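Putative pachytene checkpoint protein 2 (Caenorhabditis elegans, PDB 4XGU) is an AAA+ ATPase that binds and hydrolyses ATP and probably plays a key role in chromosome recombination during meiosis. Local coordinates at residues Q27-E32 with N63-K68. Sequence-based numbering, arbitrary orientation.
Sequences QKRFSE and NELFEK
The guanidinium of R29 has the methyl CD2 of L65 over one face, 3.3 Å from NH2 and 3.9 Å from CZ, and the carboxylate of E32 sits above that same face. This is a small nonpolar-to-charged packing contact in the Pch2 N-terminal domain, where the start of helix 30-41 meets the loop leading into strand 68-72. On the loop side, the other flat group, the F66 ring, has the CA of K68, two residues on, at its edge and in its plane, and packs on I15 of strand 12-16. L65 and F66 therefore serve different parts of the domain, the first the helix start and the second the sheet.

R29 holds the N-cap position, and its chain bends at chi2 (-140°) and chi3 (-66°), carrying the guanidinium round beside E32. The two charges attract, with R29 NH1 3.3 Å from E32 OE1, but the oxygen lies well out of the guanidinium plane and no N-H points at it. E32 N also returns a weak backbone bond to R29 O. Being in the first turn, the E32 carboxylate is probably favoured a little by the helix dipole.

L65 is buried and forks between these two residues. With CG anti to its own carbonyl carbon (chi1 -67°), the branch point is directed toward the helix start, and the two methyls then part, CD2 to the arginine and CD1 to the backbone of E32. Cut back to an alanine, this position would probably leave a gap beside the helix start and the R29 guanidinium without its methyl cover.

Past L65 the loop ends in a classic beta bulge, E67 and K68 both facing R16. Back at the helix, CD1 of L65 lies 3.7 Å from the carbonyl O of E32 and 4.1 Å from its CB.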
ATOM      1  N   GLN B  27      62.032   9.801 -18.923  1.00 88.87           N
ATOM      2  CA  GLN B  27      62.812   9.847 -17.690  1.00 93.21           C
ATOM      3  C   GLN B  27      64.244  10.291 -17.959  1.00 94.53           C
ATOM      4  O   GLN B  27      64.889  10.891 -17.102  1.00 94.03           O
ATOM      5  CB  GLN B  27      62.806   8.482 -16.999  1.00 98.54           C
ATOM      6  CG  GLN B  27      61.517   8.177 -16.251  1.00101.64           C
ATOM      7  CD  GLN B  27      61.319   9.080 -15.047  1.00101.84           C
ATOM      8  OE1 GLN B  27      62.265   9.369 -14.312  1.00102.55           O
ATOM      9  NE2 GLN B  27      60.088   9.536 -14.843  1.00101.71           N
ATOM     10  N   LYS B  28      64.729   9.998 -19.160  1.00 97.12           N
ATOM     11  CA  LYS B  28      66.081  10.365 -19.556  1.00 95.68           C
ATOM     12  C   LYS B  28      66.189  11.862 -19.835  1.00 95.43           C
ATOM     13  O   LYS B  28      67.194  12.491 -19.503  1.00 96.78           O
ATOM     14  CB  LYS B  28      66.503   9.559 -20.785  1.00 97.59           C
ATOM     15  CG  LYS B  28      67.962   9.707 -21.176  1.00101.45           C
ATOM     16  CD  LYS B  28      68.315   8.731 -22.291  1.00105.84           C
ATOM     17  CE  LYS B  28      69.780   8.832 -22.690  1.00105.03           C
ATOM     18  NZ  LYS B  28      69.944   9.354 -24.076  1.00 98.72           N
ATOM     19  N   ARG B  29      65.150  12.427 -20.447  1.00 91.28           N
ATOM     20  CA  ARG B  29      65.124  13.853 -20.773  1.00 83.73           C
ATOM     21  C   ARG B  29      64.281  14.646 -19.782  1.00 81.09           C
ATOM     22  O   ARG B  29      63.794  15.733 -20.097  1.00 82.10           O
ATOM     23  CB  ARG B  29      64.586  14.075 -22.190  1.00 77.16           C
ATOM     24  CG  ARG B  29      65.372  13.376 -23.279  1.00 74.24           C
ATOM     25  CD  ARG B  29      65.510  14.264 -24.504  1.00 77.13           C
ATOM     26  NE  ARG B  29      64.233  14.531 -25.160  1.00 75.72           N
ATOM     27  CZ  ARG B  29      64.069  15.430 -26.126  1.00 77.38           C
ATOM     28  NH1 ARG B  29      65.101  16.154 -26.538  1.00 83.99           N
ATOM     29  NH2 ARG B  29      62.879  15.611 -26.679  1.00 76.36           N
ATOM     30  N   PHE B  30      64.114  14.100 -18.583  1.00 76.01           N
ATOM     31  CA  PHE B  30      63.242  14.697 -17.576  1.00 73.85           C
ATOM     32  C   PHE B  30      63.688  16.100 -17.168  1.00 81.61           C
ATOM     33  O   PHE B  30      62.870  16.923 -16.760  1.00 82.73           O
ATOM     34  CB  PHE B  30      63.178  13.796 -16.347  1.00 67.73           C
ATOM     35  CG  PHE B  30      62.057  14.129 -15.409  1.00 62.64           C
ATOM     36  CD1 PHE B  30      60.813  13.540 -15.564  1.00 60.35           C
ATOM     37  CD2 PHE B  30      62.248  15.020 -14.369  1.00 62.90           C
ATOM     38  CE1 PHE B  30      59.777  13.836 -14.701  1.00 56.85           C
ATOM     39  CE2 PHE B  30      61.215  15.324 -13.503  1.00 62.77           C
ATOM     40  CZ  PHE B  30      59.978  14.728 -13.671  1.00 61.05           C
ATOM     41  N   SER B  31      64.986  16.364 -17.279  1.00 86.99           N
ATOM     42  CA  SER B  31      65.541  17.660 -16.900  1.00 85.97           C
ATOM     43  C   SER B  31      65.006  18.769 -17.798  1.00 79.99           C
ATOM     44  O   SER B  31      64.719  19.874 -17.336  1.00 77.26           O
ATOM     45  CB  SER B  31      67.070  17.629 -16.962  1.00 91.12           C
ATOM     46  OG  SER B  31      67.598  16.596 -16.148  1.00 97.27           O
ATOM     47  N   GLU B  32      64.876  18.459 -19.083  1.00 75.04           N
ATOM     48  CA  GLU B  32      64.403  19.421 -20.069  1.00 74.80           C
ATOM     49  C   GLU B  32      62.936  19.774 -19.844  1.00 77.48           C
ATOM     50  O   GLU B  32      62.505  20.892 -20.134  1.00 81.91           O
ATOM     51  CB  GLU B  32      64.605  18.872 -21.480  1.00 80.02           C
ATOM     52  CG  GLU B  32      65.996  18.324 -21.729  1.00 86.68           C
ATOM     53  CD  GLU B  32      66.164  17.773 -23.132  1.00 90.53           C
ATOM     54  OE1 GLU B  32      65.440  18.227 -24.043  1.00 92.08           O
ATOM     55  OE2 GLU B  32      67.019  16.884 -23.321  1.00 93.44           O
ATOM     56  N   ASN B  63      59.050  23.951 -27.291  1.00 50.26           N
ATOM     57  CA  ASN B  63      57.773  23.601 -27.900  1.00 51.81           C
ATOM     58  C   ASN B  63      57.804  22.224 -28.540  1.00 55.39           C
ATOM     59  O   ASN B  63      56.760  21.611 -28.754  1.00 60.78           O
ATOM     60  CB  ASN B  63      57.369  24.644 -28.943  1.00 52.81           C
ATOM     61  CG  ASN B  63      56.913  25.944 -28.318  1.00 58.61           C
ATOM     62  OD1 ASN B  63      56.460  25.971 -27.174  1.00 62.29           O
ATOM     63  ND2 ASN B  63      57.020  27.032 -29.070  1.00 64.74           N
ATOM     64  N   GLU B  64      59.003  21.739 -28.844  1.00 57.07           N
ATOM     65  CA  GLU B  64      59.150  20.432 -29.474  1.00 66.27           C
ATOM     66  C   GLU B  64      58.907  19.300 -28.479  1.00 73.65           C
ATOM     67  O   GLU B  64      58.823  18.136 -28.864  1.00 82.95           O
ATOM     68  CB  GLU B  64      60.538  20.294 -30.103  1.00 74.85           C
ATOM     69  CG  GLU B  64      60.766  21.182 -31.322  1.00 87.35           C
ATOM     70  CD  GLU B  64      62.188  21.100 -31.853  1.00100.03           C
ATOM     71  OE1 GLU B  64      63.084  20.665 -31.099  1.00105.15           O
ATOM     72  OE2 GLU B  64      62.414  21.468 -33.026  1.00104.82           O
ATOM     73  N   LEU B  65      58.782  19.649 -27.201  1.00 70.67           N
ATOM     74  CA  LEU B  65      58.618  18.660 -26.137  1.00 66.16           C
ATOM     75  C   LEU B  65      57.163  18.279 -25.882  1.00 65.44           C
ATOM     76  O   LEU B  65      56.826  17.099 -25.813  1.00 69.69           O
ATOM     77  CB  LEU B  65      59.228  19.175 -24.831  1.00 66.50           C
ATOM     78  CG  LEU B  65      60.745  19.348 -24.750  1.00 72.33           C
ATOM     79  CD1 LEU B  65      61.136  19.963 -23.416  1.00 70.99           C
ATOM     80  CD2 LEU B  65      61.444  18.017 -24.945  1.00 79.18           C
ATOM     81  N   PHE B  66      56.305  19.283 -25.737  1.00 64.51           N
ATOM     82  CA  PHE B  66      54.944  19.049 -25.267  1.00 63.28           C
ATOM     83  C   PHE B  66      53.861  19.423 -26.273  1.00 68.11           C
ATOM     84  O   PHE B  66      54.105  20.142 -27.242  1.00 76.05           O
ATOM     85  CB  PHE B  66      54.709  19.818 -23.967  1.00 59.96           C
ATOM     86  CG  PHE B  66      54.598  21.307 -24.150  1.00 53.69           C
ATOM     87  CD1 PHE B  66      55.717  22.072 -24.422  1.00 49.32           C
ATOM     88  CD2 PHE B  66      53.372  21.941 -24.038  1.00 47.67           C
ATOM     89  CE1 PHE B  66      55.616  23.443 -24.583  1.00 44.86           C
ATOM     90  CE2 PHE B  66      53.265  23.310 -24.198  1.00 45.05           C
ATOM     91  CZ  PHE B  66      54.389  24.061 -24.471  1.00 45.47           C
ATOM     92  N   GLU B  67      52.658  18.920 -26.021  1.00 67.51           N
ATOM     93  CA  GLU B  67      51.495  19.221 -26.842  1.00 62.59           C
ATOM     94  C   GLU B  67      50.589  20.175 -26.071  1.00 52.03           C
ATOM     95  O   GLU B  67      49.873  20.984 -26.655  1.00 54.25           O
ATOM     96  CB  GLU B  67      50.752  17.934 -27.214  1.00 77.90           C
ATOM     97  CG  GLU B  67      50.124  17.940 -28.601  1.00 91.49           C
ATOM     98  CD  GLU B  67      49.685  16.554 -29.053  1.00105.03           C
ATOM     99  OE1 GLU B  67      48.885  15.912 -28.339  1.00106.98           O
ATOM    100  OE2 GLU B  67      50.148  16.106 -30.126  1.00110.77           O
ATOM    101  N   LYS B  68      50.645  20.075 -24.746  1.00 57.74           N
ATOM    102  CA  LYS B  68      49.851  20.912 -23.855  1.00 56.98           C
ATOM    103  C   LYS B  68      50.295  20.689 -22.415  1.00 58.50           C
ATOM    104  O   LYS B  68      50.562  19.557 -22.011  1.00 65.47           O
ATOM    105  CB  LYS B  68      48.358  20.608 -24.014  1.00 67.55           C
ATOM    106  CG  LYS B  68      47.467  21.095 -22.882  1.00 75.93           C
ATOM    107  CD  LYS B  68      45.999  20.904 -23.244  1.00 81.87           C
ATOM    108  CE  LYS B  68      45.110  20.872 -22.012  1.00 83.82           C
ATOM    109  NZ  LYS B  68      43.676  20.652 -22.362  1.00 83.90           N
TER